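Local coordinates for activator of Hsp90 ATPase homologue 1/2-like C-terminal domain-containing protein (Staphylococcus saprophyticus subsp. saprophyticus, PDB 3Q6A) that is of unknown function but belongs to the AHA1 family and has the helix-grip fold of the Bet v 1-like superfamily, in which many members bind hydrophobic ligands, at residues D[28-33]-D[113-118]; D[14-19]-D[121-126]; D[18-23]-D[77-82]. One frame throughout, in Å; residues are numbered along the deposited sequence.

The three interactions lie close together in one domain, with centres about 10 to 11 Å apart. Along the chain, helix 13-21 comes first, then the loop 28-33, strand 75-84 and finally helix 102-125. Interactions 1 and 2 both use helix 102-125, placing the loop and the short helix on it, while interactions 2 and 3 share helix 13-21 and, within it, Glu18 and Ala19. Both segments of interaction 1 fall between those of interaction 2 in sequence, whereas interactions 1 and 3 alternate along it. Phe20 of interaction 3 also touches Phe29, Trp30 and Met115 of interaction 1. Together they join the antiparallel sheet, the short helix and the long C-terminal helix through one continuous apolar interior.

Interaction 1: D[28-33]-D[113-118]; sequences GFWFSS and VYMLSC
Met115, present as selenomethionine, reaches from the helix to two aromatic side chains, Phe29 and Trp30. CB already heads for the loop, and CG, opposite the backbone N (chi1 -179°), sits above one face of the indole, 3.9 Å from the centroid of the Trp30 five-membered ring and 15° off the ring normal, which is CH-pi geometry. The chain bends at chi2 and chi3, which turns SE to the Phe29 ring, where it lies at the edge, near the ring plane, 3.7 Å from Phe29 CE1. The same selenium stands 4.6 Å from the centroid of the Trp30 six-membered ring, over its face, and CE continues to Trp30 CZ3 at 4.0 Å. Phe31 CE2 lies against the opposite indole face, and Trp30 NE1 is hydrogen-bonded to Ile133 O. One turn on, Cys118 CB packs 3.8 Å from Phe29 CB and also borders Phe29 O, a buried carbonyl oxygen without a partner in the model. A water adds a polar link, donating to Gly28 O and to Cys118 O at 2.9 Å each. Met115 thus makes Met-aromatic contacts with both rings, where the loop after the first helix packs on the long C-terminal helix of a helix-grip fold.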
ATOM      1  N   GLY D  28      13.612  -2.865   7.629  1.00 29.21           N
ATOM      2  CA  GLY D  28      13.506  -2.717   6.195  1.00 28.75           C
ATOM      3  C   GLY D  28      12.106  -2.404   5.702  1.00 19.32           C
ATOM      4  O   GLY D  28      11.939  -2.086   4.526  1.00 24.71           O
ATOM      5  N   PHE D  29      11.100  -2.493   6.571  1.00 22.11           N
ATOM      6  CA  PHE D  29       9.729  -2.229   6.129  1.00 26.56           C
ATOM      7  C   PHE D  29       8.777  -1.660   7.193  1.00 24.75           C
ATOM      8  O   PHE D  29       7.686  -1.198   6.872  1.00 21.11           O
ATOM      9  CB  PHE D  29       9.128  -3.519   5.555  1.00 23.25           C
ATOM     10  CG  PHE D  29       8.882  -4.592   6.597  1.00 26.13           C
ATOM     11  CD1 PHE D  29       7.605  -4.784   7.131  1.00 14.90           C
ATOM     12  CD2 PHE D  29       9.931  -5.370   7.075  1.00 28.81           C
ATOM     13  CE1 PHE D  29       7.369  -5.739   8.132  1.00 19.57           C
ATOM     14  CE2 PHE D  29       9.715  -6.327   8.079  1.00 18.48           C
ATOM     15  CZ  PHE D  29       8.430  -6.515   8.610  1.00 20.52           C
ATOM     16  N   TRP D  30       9.174  -1.694   8.457  1.00 22.87           N
ATOM     17  CA  TRP D  30       8.296  -1.198   9.505  1.00 25.04           C
ATOM     18  C   TRP D  30       9.114  -0.428  10.541  1.00 24.11           C
ATOM     19  O   TRP D  30       9.859   0.481  10.184  1.00 27.44           O
ATOM     20  CB  TRP D  30       7.566  -2.381  10.132  1.00 27.06           C
ATOM     21  CG  TRP D  30       6.302  -2.043  10.845  1.00 23.77           C
ATOM     22  CD1 TRP D  30       5.762  -0.803  11.040  1.00 24.46           C
ATOM     23  CD2 TRP D  30       5.399  -2.974  11.447  1.00 23.67           C
ATOM     24  NE1 TRP D  30       4.577  -0.911  11.727  1.00 26.76           N
ATOM     25  CE2 TRP D  30       4.333  -2.234  11.989  1.00 21.71           C
ATOM     26  CE3 TRP D  30       5.392  -4.369  11.582  1.00 21.67           C
ATOM     27  CZ2 TRP D  30       3.265  -2.842  12.657  1.00 24.66           C
ATOM     28  CZ3 TRP D  30       4.342  -4.971  12.238  1.00 15.23           C
ATOM     29  CH2 TRP D  30       3.287  -4.209  12.773  1.00 27.69           C
ATOM     30  N   PHE D  31       8.996  -0.796  11.812  1.00 31.00           N
ATOM     31  CA  PHE D  31       9.751  -0.120  12.869  1.00 27.42           C
ATOM     32  C   PHE D  31      11.241  -0.050  12.552  1.00 35.81           C
ATOM     33  O   PHE D  31      11.813  -0.973  11.957  1.00 32.55           O
ATOM     34  CB  PHE D  31       9.541  -0.842  14.199  1.00 28.51           C
ATOM     35  CG  PHE D  31       8.101  -0.977  14.586  1.00 27.45           C
ATOM     36  CD1 PHE D  31       7.371   0.136  15.000  1.00 35.40           C
ATOM     37  CD2 PHE D  31       7.461  -2.208  14.519  1.00 28.05           C
ATOM     38  CE1 PHE D  31       6.031   0.023  15.340  1.00 31.12           C
ATOM     39  CE2 PHE D  31       6.112  -2.335  14.858  1.00 35.29           C
ATOM     40  CZ  PHE D  31       5.396  -1.216  15.269  1.00 33.50           C
ATOM     41  N   SER D  32      11.860   1.056  12.954  1.00 32.44           N
ATOM     42  CA  SER D  32      13.283   1.301  12.730  1.00 39.50           C
ATOM     43  C   SER D  32      14.137   0.265  13.459  1.00 43.87           C
ATOM     44  O   SER D  32      15.216  -0.111  12.990  1.00 42.16           O
ATOM     45  CB  SER D  32      13.655   2.694  13.246  1.00 34.38           C
ATOM     46  OG  SER D  32      12.681   3.652  12.872  1.00 56.31           O
ATOM     47  N   SER D  33      13.651  -0.187  14.609  1.00 42.45           N
ATOM     48  CA  SER D  33      14.386  -1.164  15.396  1.00 48.27           C
ATOM     49  C   SER D  33      13.513  -1.840  16.439  1.00 46.66           C
ATOM     50  O   SER D  33      12.458  -1.324  16.813  1.00 47.34           O
ATOM     51  CB  SER D  33      15.571  -0.482  16.091  1.00 43.90           C
ATOM     52  OG  SER D  33      15.119   0.552  16.954  1.00 49.70           O
ATOM     53  N   VAL D 113      -2.041  -1.649   4.638  1.00 13.04           N
ATOM     54  CA  VAL D 113      -1.713  -1.895   3.234  1.00 11.48           C
ATOM     55  C   VAL D 113      -0.323  -1.387   2.910  1.00 12.51           C
ATOM     56  O   VAL D 113       0.441  -2.059   2.242  1.00 16.59           O
ATOM     57  CB  VAL D 113      -2.711  -1.213   2.286  1.00 14.44           C
ATOM     58  CG1 VAL D 113      -2.301  -1.470   0.833  1.00 13.05           C
ATOM     59  CG2 VAL D 113      -4.122  -1.759   2.550  1.00 14.59           C
ATOM     60  N   TYR D 114      -0.002  -0.184   3.374  1.00 13.75           N
ATOM     61  CA  TYR D 114       1.324   0.361   3.115  1.00 19.22           C
ATOM     62  C   TYR D 114       2.429  -0.517   3.741  1.00 13.09           C
ATOM     63  O   TYR D 114       3.404  -0.859   3.083  1.00 18.20           O
ATOM     64  CB  TYR D 114       1.425   1.785   3.670  1.00 14.74           C
ATOM     65  CG  TYR D 114       2.725   2.450   3.320  1.00 12.58           C
ATOM     66  CD1 TYR D 114       3.105   2.623   1.990  1.00 11.52           C
ATOM     67  CD2 TYR D 114       3.601   2.882   4.316  1.00 19.14           C
ATOM     68  CE1 TYR D 114       4.338   3.211   1.657  1.00 24.04           C
ATOM     69  CE2 TYR D 114       4.836   3.472   3.992  1.00 17.83           C
ATOM     70  CZ  TYR D 114       5.193   3.631   2.665  1.00 20.07           C
ATOM     71  OH  TYR D 114       6.397   4.231   2.346  1.00 25.33           O
HETATM   72  N   MSE D 115       2.289  -0.869   5.019  1.00 14.05           N
HETATM   73  CA  MSE D 115       3.321  -1.694   5.652  1.00 15.67           C
HETATM   74  C   MSE D 115       3.552  -3.005   4.889  1.00 14.53           C
HETATM   75  O   MSE D 115       4.696  -3.414   4.684  1.00 19.30           O
HETATM   76  CB  MSE D 115       2.957  -2.009   7.117  1.00 18.84           C
HETATM   77  CG  MSE D 115       4.009  -2.873   7.896  1.00 17.01           C
HETATM   78 SE   MSE D 115       3.894  -4.696   7.667  1.00  9.94          SE
HETATM   79  CE  MSE D 115       2.504  -5.022   8.658  1.00 19.02           C
ATOM     80  N   LEU D 116       2.472  -3.645   4.462  1.00 16.36           N
ATOM     81  CA  LEU D 116       2.569  -4.924   3.750  1.00 16.01           C
ATOM     82  C   LEU D 116       3.192  -4.717   2.372  1.00 19.13           C
ATOM     83  O   LEU D 116       3.854  -5.616   1.840  1.00 15.69           O
ATOM     84  CB  LEU D 116       1.172  -5.589   3.658  1.00 12.94           C
ATOM     85  CG  LEU D 116       0.635  -6.113   5.005  1.00 16.16           C
ATOM     86  CD1 LEU D 116      -0.819  -6.563   4.891  1.00 16.21           C
ATOM     87  CD2 LEU D 116       1.528  -7.273   5.468  1.00 16.67           C
ATOM     88  N   SER D 117       2.992  -3.533   1.785  1.00 20.05           N
ATOM     89  CA  SER D 117       3.593  -3.230   0.481  1.00 16.52           C
ATOM     90  C   SER D 117       5.081  -3.037   0.674  1.00 21.19           C
ATOM     91  O   SER D 117       5.880  -3.484  -0.139  1.00 19.40           O
ATOM     92  CB  SER D 117       2.988  -1.950  -0.128  1.00 12.80           C
ATOM     93  OG  SER D 117       1.616  -2.159  -0.390  1.00 15.21           O
ATOM     94  N   CYS D 118       5.457  -2.356   1.750  1.00 15.86           N
ATOM     95  CA  CYS D 118       6.867  -2.152   2.060  1.00 18.12           C
ATOM     96  C   CYS D 118       7.483  -3.526   2.339  1.00 18.04           C
ATOM     97  O   CYS D 118       8.614  -3.800   1.950  1.00 19.75           O
ATOM     98  CB  CYS D 118       7.018  -1.278   3.298  1.00 21.00           C
ATOM     99  SG  CYS D 118       6.507   0.433   3.049  1.00 20.82           S
TER
HETATM  100  O   HOH W   1      10.301  -1.515   2.207  1.00 21.95           O

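Interaction 2: D[14-19]-D[121-126]; sequences ETVFEA and VYLEHG
Leu123 meets Thr15, Val16 and Ala19 where the short helix 13-21 of the helix-grip fold passes the C-terminal helix 102-125. The short segments run at 133° to one another, nearer antiparallel than parallel, and their axes come no closer than 11.0 Å. That spacing leaves room for a leucine between the backbones, and Leu123 is the residue with by far the most surface buried here. Its CG lies opposite its own carbonyl carbon (chi1 -65°); chi2 near 180° continues the chain to CD1, and CD2 branches beside it.

The two methyls divide the work. CD1 goes to Val16, whose side chain runs roughly perpendicular to that of Leu123: Leu123 CD1 is 3.8 Å from Val16 CG2 and equally 3.8 Å from Val16 CA, so the backbone itself forms part of the surface touched. Leu123 CD2 meets the partly exposed Thr15, at 4.1 Å from its CG2, and the two side chains lie alongside with their tips pointing opposite ways. No hydrogen bond crosses the contact, which is wholly apolar.

Beyond the two segments, Val16 also touches Val90 of the sheet, and both Val16 and Ala19 touch Leu119, one turn before Leu123. The C-terminal helix has further neighbours in the dimer: Val121 packs on Val121 of the second subunit, and His125 NE2 is hydrogen-bonded to Thr128 O of that subunit. Ala19, one turn after Thr15, supplies a single methyl that is shared evenly, since its CB lies 4.0 Å from Leu123 CD1 and 4.0 Å from Leu123 CD2.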
ATOM      1  N   GLU D  14       8.791 -18.978   6.134  1.00 26.78           N
ATOM      2  CA  GLU D  14       9.766 -18.791   7.201  1.00 32.11           C
ATOM      3  C   GLU D  14      10.456 -17.449   7.053  1.00 31.19           C
ATOM      4  O   GLU D  14      10.655 -16.726   8.030  1.00 33.41           O
ATOM      5  CB  GLU D  14      10.842 -19.892   7.183  1.00 34.86           C
ATOM      6  CG  GLU D  14      10.354 -21.307   7.457  1.00 44.61           C
ATOM      7  CD  GLU D  14       9.534 -21.878   6.319  1.00 49.91           C
ATOM      8  OE1 GLU D  14       9.727 -21.415   5.168  1.00 34.62           O
ATOM      9  OE2 GLU D  14       8.713 -22.793   6.577  1.00 38.56           O
ATOM     10  N   THR D  15      10.818 -17.110   5.820  1.00 27.97           N
ATOM     11  CA  THR D  15      11.509 -15.863   5.547  1.00 27.35           C
ATOM     12  C   THR D  15      10.660 -14.636   5.870  1.00 20.51           C
ATOM     13  O   THR D  15      11.177 -13.636   6.359  1.00 34.38           O
ATOM     14  CB  THR D  15      11.940 -15.773   4.074  1.00 33.99           C
ATOM     15  OG1 THR D  15      12.826 -16.856   3.771  1.00 35.40           O
ATOM     16  CG2 THR D  15      12.658 -14.451   3.813  1.00 33.50           C
ATOM     17  N   VAL D  16       9.367 -14.714   5.588  1.00 22.74           N
ATOM     18  CA  VAL D  16       8.474 -13.593   5.872  1.00 24.47           C
ATOM     19  C   VAL D  16       8.305 -13.469   7.391  1.00 28.26           C
ATOM     20  O   VAL D  16       8.350 -12.373   7.941  1.00 29.42           O
ATOM     21  CB  VAL D  16       7.089 -13.794   5.219  1.00 19.66           C
ATOM     22  CG1 VAL D  16       6.182 -12.604   5.551  1.00 25.57           C
ATOM     23  CG2 VAL D  16       7.240 -13.933   3.694  1.00 18.19           C
ATOM     24  N   PHE D  17       8.117 -14.603   8.064  1.00 32.03           N
ATOM     25  CA  PHE D  17       7.956 -14.624   9.517  1.00 22.84           C
ATOM     26  C   PHE D  17       9.178 -13.976  10.154  1.00 29.73           C
ATOM     27  O   PHE D  17       9.055 -13.107  11.019  1.00 24.62           O
ATOM     28  CB  PHE D  17       7.811 -16.070  10.013  1.00 29.22           C
ATOM     29  CG  PHE D  17       7.763 -16.204  11.523  1.00 27.11           C
ATOM     30  CD1 PHE D  17       6.564 -16.040  12.218  1.00 33.17           C
ATOM     31  CD2 PHE D  17       8.922 -16.487  12.241  1.00 29.43           C
ATOM     32  CE1 PHE D  17       6.524 -16.158  13.617  1.00 34.21           C
ATOM     33  CE2 PHE D  17       8.895 -16.604  13.633  1.00 29.52           C
ATOM     34  CZ  PHE D  17       7.693 -16.440  14.319  1.00 34.22           C
ATOM     35  N   GLU D  18      10.361 -14.388   9.704  1.00 21.79           N
ATOM     36  CA  GLU D  18      11.607 -13.855  10.227  1.00 26.68           C
ATOM     37  C   GLU D  18      11.741 -12.352  10.030  1.00 35.03           C
ATOM     38  O   GLU D  18      12.366 -11.672  10.843  1.00 26.73           O
ATOM     39  CB  GLU D  18      12.808 -14.548   9.580  1.00 33.65           C
ATOM     40  CG  GLU D  18      13.067 -15.973  10.065  1.00 28.91           C
ATOM     41  CD  GLU D  18      13.381 -16.060  11.562  1.00 33.02           C
ATOM     42  OE1 GLU D  18      14.310 -15.367  12.029  1.00 38.02           O
ATOM     43  OE2 GLU D  18      12.694 -16.827  12.263  1.00 37.25           O
ATOM     44  N   ALA D  19      11.173 -11.838   8.939  1.00 25.19           N
ATOM     45  CA  ALA D  19      11.241 -10.415   8.646  1.00 29.36           C
ATOM     46  C   ALA D  19      10.649  -9.577   9.778  1.00 22.12           C
ATOM     47  O   ALA D  19      11.128  -8.468  10.041  1.00 26.14           O
ATOM     48  CB  ALA D  19      10.512 -10.112   7.319  1.00 24.27           C
ATOM     49  N   VAL D 121       8.106  -5.415  -1.015  1.00 21.35           N
ATOM     50  CA  VAL D 121       9.245  -4.869  -1.733  1.00 17.88           C
ATOM     51  C   VAL D 121      10.575  -5.242  -1.075  1.00 22.67           C
ATOM     52  O   VAL D 121      11.541  -5.592  -1.757  1.00 23.06           O
ATOM     53  CB  VAL D 121       9.168  -3.340  -1.807  1.00 21.89           C
ATOM     54  CG1 VAL D 121      10.398  -2.797  -2.516  1.00 23.10           C
ATOM     55  CG2 VAL D 121       7.890  -2.929  -2.531  1.00 23.37           C
ATOM     56  N   TYR D 122      10.628  -5.157   0.251  1.00 19.37           N
ATOM     57  CA  TYR D 122      11.854  -5.481   0.973  1.00 23.44           C
ATOM     58  C   TYR D 122      12.278  -6.944   0.775  1.00 21.20           C
ATOM     59  O   TYR D 122      13.457  -7.225   0.539  1.00 23.05           O
ATOM     60  CB  TYR D 122      11.675  -5.167   2.464  1.00 19.48           C
ATOM     61  CG  TYR D 122      12.750  -5.725   3.380  1.00 22.20           C
ATOM     62  CD1 TYR D 122      14.073  -5.306   3.265  1.00 24.82           C
ATOM     63  CD2 TYR D 122      12.439  -6.682   4.350  1.00 28.14           C
ATOM     64  CE1 TYR D 122      15.075  -5.832   4.098  1.00 34.48           C
ATOM     65  CE2 TYR D 122      13.433  -7.214   5.191  1.00 25.52           C
ATOM     66  CZ  TYR D 122      14.747  -6.782   5.052  1.00 29.93           C
ATOM     67  OH  TYR D 122      15.744  -7.316   5.847  1.00 34.85           O
ATOM     68  N   LEU D 123      11.328  -7.864   0.860  1.00 20.89           N
ATOM     69  CA  LEU D 123      11.634  -9.290   0.709  1.00 16.98           C
ATOM     70  C   LEU D 123      11.796  -9.761  -0.740  1.00 24.20           C
ATOM     71  O   LEU D 123      12.552 -10.698  -1.012  1.00 22.71           O
ATOM     72  CB  LEU D 123      10.564 -10.134   1.400  1.00 14.08           C
ATOM     73  CG  LEU D 123      10.508  -9.973   2.929  1.00 16.88           C
ATOM     74  CD1 LEU D 123       9.367 -10.802   3.519  1.00 15.53           C
ATOM     75  CD2 LEU D 123      11.852 -10.392   3.517  1.00 25.68           C
ATOM     76  N   GLU D 124      11.100  -9.123  -1.670  1.00 18.98           N
ATOM     77  CA  GLU D 124      11.198  -9.539  -3.072  1.00 19.87           C
ATOM     78  C   GLU D 124      12.322  -8.843  -3.833  1.00 25.51           C
ATOM     79  O   GLU D 124      12.786  -9.361  -4.848  1.00 32.97           O
ATOM     80  CB  GLU D 124       9.866  -9.308  -3.798  1.00 21.06           C
ATOM     81  CG  GLU D 124       8.760 -10.285  -3.401  1.00 25.61           C
ATOM     82  CD  GLU D 124       7.461 -10.034  -4.125  1.00 20.98           C
ATOM     83  OE1 GLU D 124       7.458  -9.247  -5.098  1.00 26.73           O
ATOM     84  OE2 GLU D 124       6.433 -10.631  -3.748  1.00 20.64           O
ATOM     85  N   HIS D 125      12.778  -7.690  -3.348  1.00 21.90           N
ATOM     86  CA  HIS D 125      13.832  -6.962  -4.049  1.00 24.87           C
ATOM     87  C   HIS D 125      15.022  -6.497  -3.227  1.00 20.47           C
ATOM     88  O   HIS D 125      15.991  -5.983  -3.785  1.00 26.27           O
ATOM     89  CB  HIS D 125      13.238  -5.749  -4.768  1.00 20.54           C
ATOM     90  CG  HIS D 125      12.327  -6.115  -5.891  1.00 25.60           C
ATOM     91  ND1 HIS D 125      12.730  -6.913  -6.939  1.00 26.86           N
ATOM     92  CD2 HIS D 125      11.019  -5.837  -6.105  1.00 28.55           C
ATOM     93  CE1 HIS D 125      11.705  -7.120  -7.748  1.00 33.14           C
ATOM     94  NE2 HIS D 125      10.656  -6.479  -7.266  1.00 33.13           N
ATOM     95  N   GLY D 126      14.951  -6.643  -1.915  1.00 26.63           N
ATOM     96  CA  GLY D 126      16.062  -6.207  -1.095  1.00 30.46           C
ATOM     97  C   GLY D 126      16.253  -4.705  -1.111  1.00 36.18           C
ATOM     98  O   GLY D 126      17.368  -4.213  -0.935  1.00 39.66           O
TER

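Interaction 3: D[18-23]-D[77-82]; sequences EAFVDP and ITIQFE
This is a buried, purely apolar helix-on-sheet contact close to the centre of the chain, in which Phe20 of helix 13-21 is received by Ile79 and Phe81 of strand 75-84. The backbones stay well apart, with 9.5 Å between Phe20 CA and Ile79 CA, so the space is bridged by side chains alone. Ile79 and Phe81 are two apart in the strand, and both side chains start out toward the helix, as alternation along a strand demands.

Phe20 offers different parts of its ring to each partner. Ile79 CG2 rises over one face, 4.3 Å from the centroid of the Phe20 ring and 22° off its normal, a CH-pi contact displaced toward the rim. The other branch of the isoleucine, with CG1 opposite the carbonyl carbon, carries CD1 over the same face, toward the rim at CD2 and CE2, 3.8 Å from Phe20 CE2. At CD1 and CE1 the ring meets Phe81 instead: Phe20 CE1 is 3.6 Å from Phe81 CE2, and Phe20 CD1 is 3.6 Å from Phe81 CZ. The two ring planes stand at 81° with centroids 5.5 Å apart, and Phe20 approaches Phe81 at that ring's edge, near its plane.

Further neighbours extend the apolar cluster: Phe20 also makes an edge-to-face pair with Phe29 and touches Met115 and Leu119 of helix 102-125, while Ile79 packs on Val90 of the adjoining strand. Such filling of the interior between a curved antiparallel sheet and its helices is characteristic of the helix-grip, or Bet v 1-like, fold.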
ATOM      1  N   GLU D  18      10.361 -14.388   9.704  1.00 21.79           N
ATOM      2  CA  GLU D  18      11.607 -13.855  10.227  1.00 26.68           C
ATOM      3  C   GLU D  18      11.741 -12.352  10.030  1.00 35.03           C
ATOM      4  O   GLU D  18      12.366 -11.672  10.843  1.00 26.73           O
ATOM      5  CB  GLU D  18      12.808 -14.548   9.580  1.00 33.65           C
ATOM      6  CG  GLU D  18      13.067 -15.973  10.065  1.00 28.91           C
ATOM      7  CD  GLU D  18      13.381 -16.060  11.562  1.00 33.02           C
ATOM      8  OE1 GLU D  18      14.310 -15.367  12.029  1.00 38.02           O
ATOM      9  OE2 GLU D  18      12.694 -16.827  12.263  1.00 37.25           O
ATOM     10  N   ALA D  19      11.173 -11.838   8.939  1.00 25.19           N
ATOM     11  CA  ALA D  19      11.241 -10.415   8.646  1.00 29.36           C
ATOM     12  C   ALA D  19      10.649  -9.577   9.778  1.00 22.12           C
ATOM     13  O   ALA D  19      11.128  -8.468  10.041  1.00 26.14           O
ATOM     14  CB  ALA D  19      10.512 -10.112   7.319  1.00 24.27           C
ATOM     15  N   PHE D  20       9.626 -10.102  10.443  1.00 23.30           N
ATOM     16  CA  PHE D  20       8.988  -9.378  11.548  1.00 20.93           C
ATOM     17  C   PHE D  20       9.718  -9.557  12.884  1.00 30.71           C
ATOM     18  O   PHE D  20      10.091  -8.575  13.529  1.00 27.59           O
ATOM     19  CB  PHE D  20       7.531  -9.832  11.760  1.00 17.18           C
ATOM     20  CG  PHE D  20       6.550  -9.365  10.692  1.00 26.50           C
ATOM     21  CD1 PHE D  20       6.368 -10.091   9.508  1.00 20.04           C
ATOM     22  CD2 PHE D  20       5.773  -8.224  10.903  1.00 19.79           C
ATOM     23  CE1 PHE D  20       5.420  -9.683   8.548  1.00 25.90           C
ATOM     24  CE2 PHE D  20       4.820  -7.804   9.958  1.00 23.42           C
ATOM     25  CZ  PHE D  20       4.643  -8.538   8.775  1.00 20.15           C
ATOM     26  N   VAL D  21       9.923 -10.810  13.296  1.00 32.47           N
ATOM     27  CA  VAL D  21      10.549 -11.093  14.590  1.00 25.52           C
ATOM     28  C   VAL D  21      12.040 -10.801  14.746  1.00 33.78           C
ATOM     29  O   VAL D  21      12.514 -10.601  15.867  1.00 42.66           O
ATOM     30  CB  VAL D  21      10.308 -12.569  15.030  1.00 26.65           C
ATOM     31  CG1 VAL D  21       8.818 -12.900  14.995  1.00 27.20           C
ATOM     32  CG2 VAL D  21      11.094 -13.526  14.141  1.00 29.04           C
ATOM     33  N   ASP D  22      12.785 -10.782  13.649  1.00 32.41           N
ATOM     34  CA  ASP D  22      14.220 -10.525  13.723  1.00 30.43           C
ATOM     35  C   ASP D  22      14.531  -9.037  13.845  1.00 34.79           C
ATOM     36  O   ASP D  22      14.344  -8.275  12.898  1.00 30.78           O
ATOM     37  CB  ASP D  22      14.920 -11.087  12.492  1.00 40.09           C
ATOM     38  CG  ASP D  22      16.432 -11.065  12.619  1.00 38.11           C
ATOM     39  OD1 ASP D  22      16.990 -10.058  13.110  1.00 40.71           O
ATOM     40  OD2 ASP D  22      17.064 -12.059  12.213  1.00 40.92           O
ATOM     41  N   PRO D  23      15.034  -8.607  15.013  1.00 38.15           N
ATOM     42  CA  PRO D  23      15.369  -7.201  15.254  1.00 38.65           C
ATOM     43  C   PRO D  23      16.154  -6.535  14.129  1.00 34.78           C
ATOM     44  O   PRO D  23      16.056  -5.326  13.930  1.00 38.78           O
ATOM     45  CB  PRO D  23      16.174  -7.261  16.551  1.00 37.96           C
ATOM     46  CG  PRO D  23      15.534  -8.404  17.268  1.00 42.27           C
ATOM     47  CD  PRO D  23      15.431  -9.434  16.167  1.00 40.94           C
ATOM     48  N   ILE D  77      -4.568  -7.728  17.659  1.00 30.72           N
ATOM     49  CA  ILE D  77      -3.917  -7.797  16.354  1.00 20.27           C
ATOM     50  C   ILE D  77      -3.248  -9.162  16.157  1.00 26.88           C
ATOM     51  O   ILE D  77      -2.658  -9.718  17.086  1.00 26.45           O
ATOM     52  CB  ILE D  77      -2.845  -6.711  16.216  1.00 23.78           C
ATOM     53  CG1 ILE D  77      -3.513  -5.329  16.127  1.00 16.06           C
ATOM     54  CG2 ILE D  77      -1.978  -6.977  14.990  1.00 21.71           C
ATOM     55  CD1 ILE D  77      -2.511  -4.185  16.136  1.00 24.50           C
ATOM     56  N   THR D  78      -3.363  -9.690  14.942  1.00 26.05           N
ATOM     57  CA  THR D  78      -2.741 -10.962  14.596  1.00 27.86           C
ATOM     58  C   THR D  78      -2.156 -10.818  13.202  1.00 27.29           C
ATOM     59  O   THR D  78      -2.763 -10.185  12.329  1.00 23.53           O
ATOM     60  CB  THR D  78      -3.752 -12.127  14.554  1.00 29.71           C
ATOM     61  OG1 THR D  78      -4.780 -11.825  13.608  1.00 27.40           O
ATOM     62  CG2 THR D  78      -4.370 -12.364  15.918  1.00 27.88           C
ATOM     63  N   ILE D  79      -0.956 -11.364  13.026  1.00 21.41           N
ATOM     64  CA  ILE D  79      -0.274 -11.357  11.745  1.00 18.28           C
ATOM     65  C   ILE D  79      -0.078 -12.833  11.445  1.00 25.48           C
ATOM     66  O   ILE D  79       0.655 -13.515  12.154  1.00 23.14           O
ATOM     67  CB  ILE D  79       1.064 -10.651  11.835  1.00 20.03           C
ATOM     68  CG1 ILE D  79       0.844  -9.201  12.319  1.00 20.76           C
ATOM     69  CG2 ILE D  79       1.725 -10.638  10.463  1.00 19.24           C
ATOM     70  CD1 ILE D  79       2.117  -8.400  12.490  1.00 21.55           C
ATOM     71  N   GLN D  80      -0.773 -13.327  10.422  1.00 23.49           N
ATOM     72  CA  GLN D  80      -0.711 -14.750  10.068  1.00 23.40           C
ATOM     73  C   GLN D  80       0.061 -14.958   8.784  1.00 29.82           C
ATOM     74  O   GLN D  80       0.096 -14.074   7.935  1.00 24.46           O
ATOM     75  CB  GLN D  80      -2.117 -15.305   9.893  1.00 24.34           C
ATOM     76  CG  GLN D  80      -3.038 -15.053  11.068  1.00 38.86           C
ATOM     77  CD  GLN D  80      -4.423 -15.605  10.832  1.00 38.59           C
ATOM     78  OE1 GLN D  80      -4.610 -16.819  10.745  1.00 55.31           O
ATOM     79  NE2 GLN D  80      -5.402 -14.723  10.719  1.00 42.32           N
ATOM     80  N   PHE D  81       0.676 -16.131   8.651  1.00 29.34           N
ATOM     81  CA  PHE D  81       1.449 -16.471   7.467  1.00 27.49           C
ATOM     82  C   PHE D  81       0.996 -17.833   6.936  1.00 31.98           C
ATOM     83  O   PHE D  81       1.105 -18.837   7.638  1.00 29.76           O
ATOM     84  CB  PHE D  81       2.942 -16.512   7.805  1.00 22.40           C
ATOM     85  CG  PHE D  81       3.433 -15.316   8.578  1.00 28.64           C
ATOM     86  CD1 PHE D  81       3.082 -15.142   9.915  1.00 25.03           C
ATOM     87  CD2 PHE D  81       4.234 -14.351   7.969  1.00 22.06           C
ATOM     88  CE1 PHE D  81       3.518 -14.024  10.634  1.00 27.38           C
ATOM     89  CE2 PHE D  81       4.676 -13.230   8.673  1.00 29.26           C
ATOM     90  CZ  PHE D  81       4.316 -13.065  10.012  1.00 26.33           C
ATOM     91  N   GLU D  82       0.473 -17.850   5.707  1.00 24.60           N
ATOM     92  CA  GLU D  82       0.002 -19.072   5.057  1.00 22.13           C
ATOM     93  C   GLU D  82       0.803 -19.325   3.787  1.00 27.15           C
ATOM     94  O   GLU D  82       1.268 -18.390   3.120  1.00 20.96           O
ATOM     95  CB  GLU D  82      -1.467 -18.972   4.652  1.00 28.08           C
ATOM     96  CG  GLU D  82      -2.473 -18.802   5.761  1.00 43.62           C
ATOM     97  CD  GLU D  82      -3.882 -18.715   5.210  1.00 50.05           C
ATOM     98  OE1 GLU D  82      -4.114 -17.857   4.332  1.00 53.14           O
ATOM     99  OE2 GLU D  82      -4.755 -19.501   5.643  1.00 52.11           O
TER